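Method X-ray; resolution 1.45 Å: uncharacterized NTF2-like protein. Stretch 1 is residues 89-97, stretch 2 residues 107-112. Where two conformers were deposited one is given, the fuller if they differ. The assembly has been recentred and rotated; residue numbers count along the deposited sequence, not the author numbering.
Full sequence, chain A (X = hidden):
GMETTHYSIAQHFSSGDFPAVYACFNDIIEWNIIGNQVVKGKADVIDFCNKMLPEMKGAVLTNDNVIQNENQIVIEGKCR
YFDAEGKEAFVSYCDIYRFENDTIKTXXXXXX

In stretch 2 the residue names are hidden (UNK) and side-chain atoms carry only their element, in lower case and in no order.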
# COMPACT_ATOMS: atom_id res chain seq x y z
N ALA A 89 -0.44 -12.35 16.83
CA ALA A 89 0.26 -12.05 15.58
C ALA A 89 -0.42 -10.83 14.96
O ALA A 89 -1.59 -10.55 15.22
CB ALA A 89 0.18 -13.24 14.62
N PHE A 90 0.25 -10.15 14.05
CA PHE A 90 -0.29 -8.95 13.43
C PHE A 90 -0.02 -8.96 11.94
O PHE A 90 1.11 -9.24 11.54
CB PHE A 90 0.27 -7.63 14.04
CG PHE A 90 -0.27 -7.30 15.42
CD1 PHE A 90 -1.37 -6.45 15.62
CD2 PHE A 90 0.34 -7.85 16.54
CE1 PHE A 90 -1.82 -6.18 16.91
CE2 PHE A 90 -0.12 -7.57 17.82
CZ PHE A 90 -1.20 -6.74 18.00
N VAL A 91 -1.04 -8.71 11.14
CA VAL A 91 -0.89 -8.49 9.70
C VAL A 91 -1.01 -6.98 9.49
O VAL A 91 -2.00 -6.38 9.91
CB VAL A 91 -1.96 -9.19 8.90
CG1 VAL A 91 -2.04 -8.63 7.43
CG2 VAL A 91 -1.73 -10.70 8.92
N SER A 92 -0.02 -6.38 8.83
CA SER A 92 -0.04 -4.99 8.45
C SER A 92 -0.64 -4.92 7.05
O SER A 92 -0.18 -5.65 6.15
CB SER A 92 1.38 -4.42 8.42
OG SER A 92 1.92 -4.33 9.74
N TYR A 93 -1.65 -4.09 6.86
CA TYR A 93 -2.31 -3.97 5.57
C TYR A 93 -2.35 -2.57 5.01
O TYR A 93 -2.38 -1.57 5.72
CB TYR A 93 -3.77 -4.57 5.60
CG TYR A 93 -4.70 -3.96 6.61
CD1 TYR A 93 -5.38 -2.75 6.38
CD2 TYR A 93 -4.95 -4.61 7.81
CE1 TYR A 93 -6.23 -2.22 7.33
CE2 TYR A 93 -5.84 -4.11 8.73
CZ TYR A 93 -6.47 -2.91 8.51
OH TYR A 93 -7.32 -2.43 9.50
N CYS A 94 -2.35 -2.52 3.69
CA CYS A 94 -2.59 -1.32 2.93
C CYS A 94 -3.66 -1.67 1.88
O CYS A 94 -3.42 -2.50 1.02
CB CYS A 94 -1.30 -0.83 2.26
SG CYS A 94 -1.59 0.65 1.24
N ASP A 95 -4.82 -1.04 2.00
CA ASP A 95 -5.97 -1.24 1.11
C ASP A 95 -6.17 -0.02 0.26
O ASP A 95 -6.31 1.10 0.76
CB ASP A 95 -7.24 -1.52 1.90
CG ASP A 95 -7.17 -2.78 2.75
OD1 ASP A 95 -6.57 -3.79 2.35
OD2 ASP A 95 -7.78 -2.79 3.90
N ILE A 96 -6.24 -0.23 -1.06
CA ILE A 96 -6.37 0.85 -2.04
C ILE A 96 -7.71 0.70 -2.77
O ILE A 96 -7.98 -0.36 -3.36
CB ILE A 96 -5.22 0.81 -3.07
CG1 ILE A 96 -3.88 0.89 -2.37
CG2 ILE A 96 -5.39 1.91 -4.13
CD1 ILE A 96 -2.65 0.74 -3.30
N TYR A 97 -8.56 1.72 -2.68
CA TYR A 97 -9.89 1.69 -3.29
C TYR A 97 -9.95 2.62 -4.45
O TYR A 97 -9.52 3.76 -4.35
CB TYR A 97 -10.95 2.12 -2.26
CG TYR A 97 -11.01 1.27 -1.00
CD1 TYR A 97 -10.11 1.49 0.05
CD2 TYR A 97 -11.94 0.26 -0.84
CE1 TYR A 97 -10.09 0.71 1.17
CE2 TYR A 97 -11.94 -0.52 0.27
CZ TYR A 97 -11.03 -0.29 1.30
OH TYR A 97 -11.01 -1.10 2.40
N UNK A 107 -10.62 -2.92 -5.32
CA UNK A 107 -9.91 -2.93 -4.05
C UNK A 107 -8.60 -3.69 -4.30
O UNK A 107 -8.64 -4.75 -4.90
c UNK A 107 -12.13 -3.07 -2.87
c UNK A 107 -9.89 -3.41 -1.59
c UNK A 107 -10.69 -3.61 -2.92
c UNK A 107 -13.01 -3.78 -1.84
N UNK A 108 -7.46 -3.12 -3.89
CA UNK A 108 -6.16 -3.79 -3.96
C UNK A 108 -5.59 -3.85 -2.55
O UNK A 108 -5.46 -2.80 -1.92
c UNK A 108 -5.21 -3.04 -4.89
c UNK A 108 -3.89 -3.85 -5.07
o UNK A 108 -5.82 -2.85 -6.18
N UNK A 109 -5.29 -5.05 -2.04
CA UNK A 109 -4.82 -5.16 -0.65
C UNK A 109 -3.43 -5.79 -0.59
O UNK A 109 -3.21 -6.88 -1.12
o UNK A 109 -7.09 -5.42 0.25
c UNK A 109 -5.78 -5.99 0.16
N UNK A 110 -2.53 -5.07 0.09
CA UNK A 110 -1.18 -5.56 0.42
C UNK A 110 -1.20 -5.94 1.88
O UNK A 110 -1.37 -5.08 2.73
c UNK A 110 -0.98 -3.16 -1.82
c UNK A 110 1.08 -4.33 -2.01
c UNK A 110 -0.87 -2.76 -3.17
c UNK A 110 0.20 -3.14 -3.95
c UNK A 110 -0.03 -4.00 -1.24
c UNK A 110 -0.14 -4.46 0.18
o UNK A 110 0.34 -2.76 -5.26
c UNK A 110 1.19 -3.95 -3.31
N UNK A 111 -0.97 -7.22 2.19
CA UNK A 111 -1.10 -7.74 3.55
C UNK A 111 0.17 -8.48 3.89
O UNK A 111 0.54 -9.41 3.18
s UNK A 111 -3.87 -8.03 3.11
c UNK A 111 -2.29 -8.70 3.66
N UNK A 112 0.82 -8.06 4.94
CA UNK A 112 2.11 -8.60 5.38
C UNK A 112 2.04 -9.05 6.82
O UNK A 112 1.82 -8.22 7.70
OXT UNK A 112 2.36 -10.23 7.07
c UNK A 112 4.28 -6.05 3.34
c UNK A 112 3.38 -7.24 3.70
c UNK A 112 4.60 -8.01 5.74
c UNK A 112 3.24 -7.54 5.19
O HOH W 1 2.33 -10.64 9.76

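Position 107 carries four side-chain carbons, forked at the first, with one arm two carbons long. This fork lies beside the ring of Tyr97, its non-hydrogen-bonded partner, with one carbon of the short arm over a ring face. A beta-branched, all-carbon side chain of this shape is isoleucine, Ile107, whose CG1 comes within 3.9 Å of Tyr97 CD2.

At position 108 one carbon bears an oxygen and a second carbon, and its CB sits 4.3 Å from CB of Ile96. The backbone pairs with the same residue in both directions: Ile96 N donates to O of 108 (2.8 Å), and N of 108 donates to Ile96 O (2.9 Å). The branched hydroxyl identifies Thr108.

Position 109 has a single carbon followed by an oxygen. That oxygen lies 2.7 Å from OD1 of Asp95, the residue directly across the strand pair, a distance that marks a hydrogen bond. The side chain is that of serine, and Ser109 OG is the donor to the carboxylate.

At position 110 one carbon leads to a six-carbon ring bearing an oxygen. The ring passes alongside Ile96, while the CB stands 4.3 Å from CB of Cys94. A phenolic ring means tyrosine; Tyr110 CE1 approaches Ile96 CD1 to 3.9 Å, obliquely to the ring, and the hydroxyl is hydrogen-bonded elsewhere in the structure.

Position 111 shows one carbon and a sulfur. The carbon is 3.8 Å from Val91 CG1, and the sulfur is 4.3 Å from Tyr93 CB. With no atom beyond the sulfur, this is Cys111.

Position 112 again has four carbons, forked at the first with one two-carbon arm, and its backbone ends in a carboxylate. Its O accepts from Ser92 N (2.8 Å) and its N donates to Ser92 O (2.9 Å). The residue is Ile112; water 1 donates to its OXT (2.7 Å) and to Phe90 O (2.6 Å), linking the chain terminus to the neighbouring strand.

The contact is an antiparallel strand pair, at 169° between N-to-C directions, that buries 567 Å². Reciprocal backbone hydrogen bonds join Ser92, Cys94 and Ile96 to Ile112, Tyr110 and Thr108; between them, CA-H...O contacts such as Tyr93 CA to Tyr110 O (3.2 Å) help fill the ladder. Alternation divides the side chains: Cys94, Ile96, Thr108 and Tyr110 share one face, whereas Tyr93, Asp95, Tyr97, Ile107, Ser109 and Cys111 occupy the other, where the Asp95–Ser109 hydrogen bond sits amid apolar contacts.

Stretch 2 107-112: ITSYCI
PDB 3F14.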